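Local coordinates for Hydrogenase/urease nickel incorporation protein HypB (Helicobacter pylori, PDB 4LPS) that is required for nickel insertion into [NiFe] hydrogenase and for urease maturation, with a low intrinsic GTPase activity that is essential for nickel insertion, at residues M52-P55 / G56-K59; L156-V159 / P160-D163. All blocks are in the same frame, centred on the assembly; numbering follows the deposited sequence.

Contact 1 (M52-P55 / G56-K59); sequences MSSP and GSGK. With GDP (guanosine-5'-diphosphate), chain D; PO4 (phosphate ion), chain E.
The flat peptide group joining Ser54 to Pro55 is met on both sides at its oxygen: Ser57 N stands well above one face, while Ser53 OG approaches from the opposite side, only 23° off the carbonyl plane. Ser57 N gives Ser54 O a weak bond of 3.4 Å, closing a type II turn, and Ser53 OG donates to Ser54 O at 2.7 Å. The next peptide points Gly56 N, weakly bonded, at GDP O1B and at a phosphate ion probably from the crystallisation liquor. Gly56 takes the positive phi (82°) of the turn. Lys59 reaches back across the loop, its chain bent at chi3 and chi4, so that NZ meets Ser53 OG at 2.8 Å and GDP O3B at 2.7 Å; its approach to the phosphate ion is doubtfully short. This short chain of bonds would fix the rotation of the Ser53 hydroxyl. Gly58 N and Lys59 N meet O3B too, at 3.1 and 3.0 Å. Such a cradle of lysine and amides round the beta-phosphate is the P-loop. Ser54 and Ser57 have Glu161 as their polar partner. The loop links strand 47-52 to helix 59-66; Met52 pairs with Ile154 and Leu156 of strand 152-158, and Ser53 with Asn139.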
ATOM      1  N   MET A  52       0.384  -3.656  -0.537  1.00  8.55           N
ATOM      2  CA  MET A  52       0.374  -4.988  -1.116  1.00  8.82           C
ATOM      3  C   MET A  52      -0.662  -5.868  -0.432  1.00 13.07           C
ATOM      4  O   MET A  52      -0.899  -5.737   0.768  1.00  8.95           O
ATOM      5  CB  MET A  52       1.767  -5.605  -1.005  1.00  9.36           C
ATOM      6  CG  MET A  52       2.792  -4.943  -1.912  1.00  9.47           C
ATOM      7  SD  MET A  52       4.471  -5.479  -1.551  1.00 14.25           S
ATOM      8  CE  MET A  52       4.647  -4.877   0.129  1.00 11.48           C
ATOM      9  N   SER A  53      -1.298  -6.738  -1.211  1.00 10.63           N
ATOM     10  CA  SER A  53      -2.285  -7.672  -0.680  1.00 12.48           C
ATOM     11  C   SER A  53      -2.666  -8.684  -1.746  1.00  9.91           C
ATOM     12  O   SER A  53      -2.221  -8.587  -2.888  1.00 11.62           O
ATOM     13  CB  SER A  53      -3.536  -6.934  -0.199  1.00 12.83           C
ATOM     14  OG  SER A  53      -4.373  -6.608  -1.294  1.00 13.04           O
ATOM     15  N   SER A  54      -3.509  -9.641  -1.373  1.00 10.32           N
ATOM     16  CA  SER A  54      -4.161 -10.504  -2.347  1.00 12.85           C
ATOM     17  C   SER A  54      -5.118  -9.667  -3.184  1.00 11.75           C
ATOM     18  O   SER A  54      -5.499  -8.569  -2.775  1.00  9.94           O
ATOM     19  CB  SER A  54      -4.924 -11.636  -1.657  1.00 11.51           C
ATOM     20  OG  SER A  54      -4.094 -12.371  -0.780  1.00 24.12           O
ATOM     21  N   PRO A  55      -5.489 -10.163  -4.375  1.00 11.17           N
ATOM     22  CA  PRO A  55      -6.586  -9.496  -5.081  1.00 11.12           C
ATOM     23  C   PRO A  55      -7.842  -9.412  -4.209  1.00 13.94           C
ATOM     24  O   PRO A  55      -8.224 -10.413  -3.594  1.00 11.83           O
ATOM     25  CB  PRO A  55      -6.823 -10.395  -6.300  1.00 12.17           C
ATOM     26  CG  PRO A  55      -5.520 -11.113  -6.498  1.00 13.65           C
ATOM     27  CD  PRO A  55      -4.967 -11.321  -5.122  1.00 12.16           C
ATOM     28  N   GLY A  56      -8.459  -8.236  -4.144  1.00 11.92           N
ATOM     29  CA  GLY A  56      -9.721  -8.077  -3.441  1.00 11.05           C
ATOM     30  C   GLY A  56      -9.679  -7.892  -1.933  1.00 13.31           C
ATOM     31  O   GLY A  56     -10.719  -7.952  -1.281  1.00 18.15           O
ATOM     32  N   SER A  57      -8.498  -7.661  -1.369  1.00 15.86           N
ATOM     33  CA  SER A  57      -8.387  -7.437   0.072  1.00 16.40           C
ATOM     34  C   SER A  57      -8.970  -6.091   0.523  1.00 13.07           C
ATOM     35  O   SER A  57      -9.197  -5.887   1.715  1.00  9.83           O
ATOM     36  CB  SER A  57      -6.928  -7.544   0.517  1.00 13.91           C
ATOM     37  OG  SER A  57      -6.447  -8.867   0.351  1.00 11.55           O
ATOM     38  N   GLY A  58      -9.217  -5.182  -0.419  1.00 12.21           N
ATOM     39  CA  GLY A  58      -9.804  -3.895  -0.084  1.00 10.20           C
ATOM     40  C   GLY A  58      -8.928  -2.665  -0.267  1.00 12.37           C
ATOM     41  O   GLY A  58      -9.203  -1.625   0.330  1.00 12.10           O
ATOM     42  N   LYS A  59      -7.879  -2.775  -1.080  1.00  9.28           N
ATOM     43  CA  LYS A  59      -6.955  -1.662  -1.314  1.00  8.78           C
ATOM     44  C   LYS A  59      -7.607  -0.420  -1.930  1.00 10.17           C
ATOM     45  O   LYS A  59      -7.473   0.685  -1.399  1.00  9.37           O
ATOM     46  CB  LYS A  59      -5.793  -2.112  -2.207  1.00  8.53           C
ATOM     47  CG  LYS A  59      -4.936  -3.216  -1.611  1.00  8.36           C
ATOM     48  CD  LYS A  59      -3.715  -3.498  -2.478  1.00 10.04           C
ATOM     49  CE  LYS A  59      -4.099  -4.101  -3.823  1.00 15.07           C
ATOM     50  NZ  LYS A  59      -5.031  -5.258  -3.686  1.00 15.39           N
TER
HETATM   51  PB  GDP D 302      -8.836  -4.497  -3.977  1.00 14.28           P
HETATM   52  O1B GDP D 302      -9.055  -5.403  -5.163  1.00 14.98           O
HETATM   53  O2B GDP D 302      -8.495  -3.101  -4.434  1.00  8.10           O
HETATM   54  O3B GDP D 302      -7.693  -5.002  -3.132  1.00 15.20           O
HETATM   55  O3A GDP D 302     -10.159  -4.479  -3.069  1.00 18.89           O
HETATM   56  PA  GDP D 302     -11.524  -3.741  -3.506  1.00 17.29           P
HETATM   57  O1A GDP D 302     -11.503  -2.305  -3.049  1.00 13.76           O
HETATM   58  O2A GDP D 302     -11.774  -3.840  -4.989  1.00 17.91           O
HETATM   59  O5' GDP D 302     -12.618  -4.541  -2.657  1.00 13.35           O
HETATM   60  C5' GDP D 302     -13.109  -5.801  -3.109  1.00 13.08           C
HETATM   61  C4' GDP D 302     -14.469  -6.046  -2.473  1.00 13.40           C
HETATM   62  O4' GDP D 302     -14.356  -5.961  -1.051  1.00 17.36           O
HETATM   63  C3' GDP D 302     -15.461  -4.978  -2.892  1.00 15.26           C
HETATM   64  O3' GDP D 302     -16.723  -5.615  -3.113  1.00 13.26           O
HETATM   65  C2' GDP D 302     -15.585  -4.061  -1.697  1.00 14.01           C
HETATM   66  O2' GDP D 302     -16.907  -3.532  -1.605  1.00 12.65           O
HETATM   67  C1' GDP D 302     -15.301  -5.010  -0.549  1.00 16.50           C
HETATM   68  N9  GDP D 302     -14.724  -4.334   0.634  1.00 14.86           N
HETATM   69  C8  GDP D 302     -13.682  -3.482   0.682  1.00 10.86           C
HETATM   70  N7  GDP D 302     -13.439  -3.099   1.961  1.00 13.36           N
HETATM   71  C5  GDP D 302     -14.332  -3.725   2.754  1.00 13.38           C
HETATM   72  C6  GDP D 302     -14.642  -3.781   4.202  1.00 13.35           C
HETATM   73  O6  GDP D 302     -13.981  -3.117   5.026  1.00 15.97           O
HETATM   74  N1  GDP D 302     -15.652  -4.563   4.605  1.00 14.40           N
HETATM   75  C2  GDP D 302     -16.382  -5.289   3.737  1.00 14.35           C
HETATM   76  N2  GDP D 302     -17.392  -6.060   4.206  1.00 10.72           N
HETATM   77  N3  GDP D 302     -16.155  -5.289   2.402  1.00 14.74           N
HETATM   78  C4  GDP D 302     -15.165  -4.541   1.870  1.00 16.11           C
HETATM   79  P   PO4 E 303      -6.300  -5.801  -7.086  1.00 20.60           P
HETATM   80  O1  PO4 E 303      -4.993  -5.404  -7.725  1.00 27.59           O
HETATM   81  O2  PO4 E 303      -7.186  -4.586  -6.995  1.00 18.55           O
HETATM   82  O3  PO4 E 303      -6.971  -6.855  -7.929  1.00 18.96           O
HETATM   83  O4  PO4 E 303      -6.036  -6.346  -5.708  1.00 26.64           O

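Contact 2 (L156-V159 / P160-D163); sequences LLSV and PEGD
Glu161 swings back over Ser158 because CG sits beside its own backbone N (chi1 -64°) and the chain runs extended from there, carrying the carboxylate past the turn to the end of the strand. Ser158 puts OG between its backbone N and carbonyl carbon (chi1 85°), facing the same carboxylate. Two donors of one residue then share an oxygen: Ser158 N reaches Glu161 OE2 at 3.0 Å from well above the carboxylate plane (71°), and Ser158 OG reaches OE2 at 2.9 Å on the anti side, close to that plane. The other oxygen, Glu161 OE1, accepts a water at 2.6 Å that also donates to Leu156 O at 2.8 Å, and Leu157 CD1 lies over the face of the carboxylate, 3.5 Å from Glu161 OE1. The turn is closed by the bonds Glu161 N to Ser158 O at 3.0 Å and Gly162 N to Val159 O at 3.2 Å, as the chain leaves strand 152-158 through a short 3-10 turn. Pro160 touches Phe190. Ser54 and Ser57 of the P-loop are also close to the carboxylate. The bonds from Ser158 N, Ser158 OG and the water would be expected to favour the ionised form of Glu161.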
ATOM      1  N   LEU A 156      -2.165  -5.615   3.419  1.00 12.75           N
ATOM      2  CA  LEU A 156      -3.520  -5.906   3.871  1.00 10.02           C
ATOM      3  C   LEU A 156      -3.768  -7.405   3.904  1.00 11.82           C
ATOM      4  O   LEU A 156      -3.414  -8.127   2.971  1.00 11.73           O
ATOM      5  CB  LEU A 156      -4.570  -5.235   2.976  1.00  9.54           C
ATOM      6  CG  LEU A 156      -4.825  -3.731   3.093  1.00 11.43           C
ATOM      7  CD1 LEU A 156      -3.686  -2.900   2.513  1.00 12.17           C
ATOM      8  CD2 LEU A 156      -6.139  -3.379   2.411  1.00 11.76           C
ATOM      9  N   LEU A 157      -4.344  -7.869   5.005  1.00 11.84           N
ATOM     10  CA  LEU A 157      -4.879  -9.222   5.081  1.00 12.21           C
ATOM     11  C   LEU A 157      -6.361  -9.109   5.403  1.00 15.07           C
ATOM     12  O   LEU A 157      -6.731  -8.648   6.484  1.00 15.14           O
ATOM     13  CB  LEU A 157      -4.154 -10.053   6.143  1.00 11.01           C
ATOM     14  CG  LEU A 157      -4.769 -11.420   6.458  1.00 13.26           C
ATOM     15  CD1 LEU A 157      -4.838 -12.279   5.207  1.00 17.50           C
ATOM     16  CD2 LEU A 157      -3.999 -12.138   7.561  1.00 15.13           C
ATOM     17  N   SER A 158      -7.211  -9.518   4.466  1.00 11.53           N
ATOM     18  CA  SER A 158      -8.644  -9.377   4.669  1.00 11.22           C
ATOM     19  C   SER A 158      -9.173 -10.572   5.439  1.00 10.63           C
ATOM     20  O   SER A 158      -8.664 -11.687   5.300  1.00 12.01           O
ATOM     21  CB  SER A 158      -9.382  -9.217   3.337  1.00 10.99           C
ATOM     22  OG  SER A 158      -9.668 -10.466   2.743  1.00 13.48           O
ATOM     23  N   VAL A 159     -10.165 -10.317   6.289  1.00 10.93           N
ATOM     24  CA  VAL A 159     -10.759 -11.351   7.130  1.00 11.44           C
ATOM     25  C   VAL A 159     -11.212 -12.585   6.333  1.00 11.43           C
ATOM     26  O   VAL A 159     -10.927 -13.710   6.746  1.00 16.85           O
ATOM     27  CB  VAL A 159     -11.952 -10.784   7.949  1.00 11.75           C
ATOM     28  CG1 VAL A 159     -12.843 -11.898   8.470  1.00 12.23           C
ATOM     29  CG2 VAL A 159     -11.442  -9.942   9.104  1.00 12.11           C
ATOM     30  N   PRO A 160     -11.908 -12.393   5.192  1.00 11.47           N
ATOM     31  CA  PRO A 160     -12.337 -13.589   4.452  1.00 13.38           C
ATOM     32  C   PRO A 160     -11.204 -14.478   3.926  1.00 14.35           C
ATOM     33  O   PRO A 160     -11.480 -15.635   3.606  1.00 18.56           O
ATOM     34  CB  PRO A 160     -13.139 -13.007   3.282  1.00 12.39           C
ATOM     35  CG  PRO A 160     -13.599 -11.675   3.761  1.00 12.58           C
ATOM     36  CD  PRO A 160     -12.469 -11.165   4.594  1.00 11.38           C
ATOM     37  N   GLU A 161      -9.979 -13.962   3.826  1.00 11.66           N
ATOM     38  CA  GLU A 161      -8.860 -14.767   3.325  1.00 12.86           C
ATOM     39  C   GLU A 161      -8.441 -15.862   4.304  1.00 11.83           C
ATOM     40  O   GLU A 161      -7.899 -16.888   3.898  1.00 12.21           O
ATOM     41  CB  GLU A 161      -7.646 -13.884   3.016  1.00 11.32           C
ATOM     42  CG  GLU A 161      -7.857 -12.879   1.892  1.00 15.93           C
ATOM     43  CD  GLU A 161      -6.719 -11.884   1.774  1.00 19.60           C
ATOM     44  OE1 GLU A 161      -5.543 -12.312   1.775  1.00 20.52           O
ATOM     45  OE2 GLU A 161      -7.000 -10.670   1.684  1.00 20.62           O
ATOM     46  N   GLY A 162      -8.697 -15.645   5.590  1.00 12.15           N
ATOM     47  CA  GLY A 162      -8.313 -16.608   6.610  1.00 13.00           C
ATOM     48  C   GLY A 162      -7.234 -16.071   7.532  1.00 13.24           C
ATOM     49  O   GLY A 162      -6.324 -15.367   7.088  1.00 13.03           O
ATOM     50  N   ASP A 163      -7.330 -16.411   8.814  1.00 14.01           N
ATOM     51  CA  ASP A 163      -6.420 -15.887   9.827  1.00 15.97           C
ATOM     52  C   ASP A 163      -5.088 -16.636   9.862  1.00 21.06           C
ATOM     53  O   ASP A 163      -4.248 -16.385  10.728  1.00 22.70           O
ATOM     54  CB  ASP A 163      -7.099 -15.912  11.207  1.00 15.14           C
ATOM     55  CG  ASP A 163      -7.556 -17.306  11.626  1.00 17.81           C
ATOM     56  OD1 ASP A 163      -6.997 -18.313  11.144  1.00 19.30           O
ATOM     57  OD2 ASP A 163      -8.493 -17.395  12.449  1.00 16.43           O
TER
HETATM   58  O   HOH W   1      -3.929 -10.363   1.417  1.00 14.92           O

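In the fold
From the N terminus, strand 47-52 leads into contact 1, the loop that wraps round the beta-phosphate and enters helix 59-66. About a hundred residues later, strand 152-158, which lies next to 47-52 in the parallel sheet, ends in contact 2 and passes on to helix 165-168. Each contact closes its own short turn, and the two follow in series without nesting or crossing. The centres of contacts 1 and 2 are about 9 Å apart. The carboxylate of Glu161 bridges them: OE1 meets Ser54 OG at 2.9 Å, and OE2 has a doubtfully short approach to Ser57 OG. Through Glu161, contact 2 probably braces the P-loop from the second shell, while Pro160 and Glu161 also line a GDP pocket with Lys165 and Phe190.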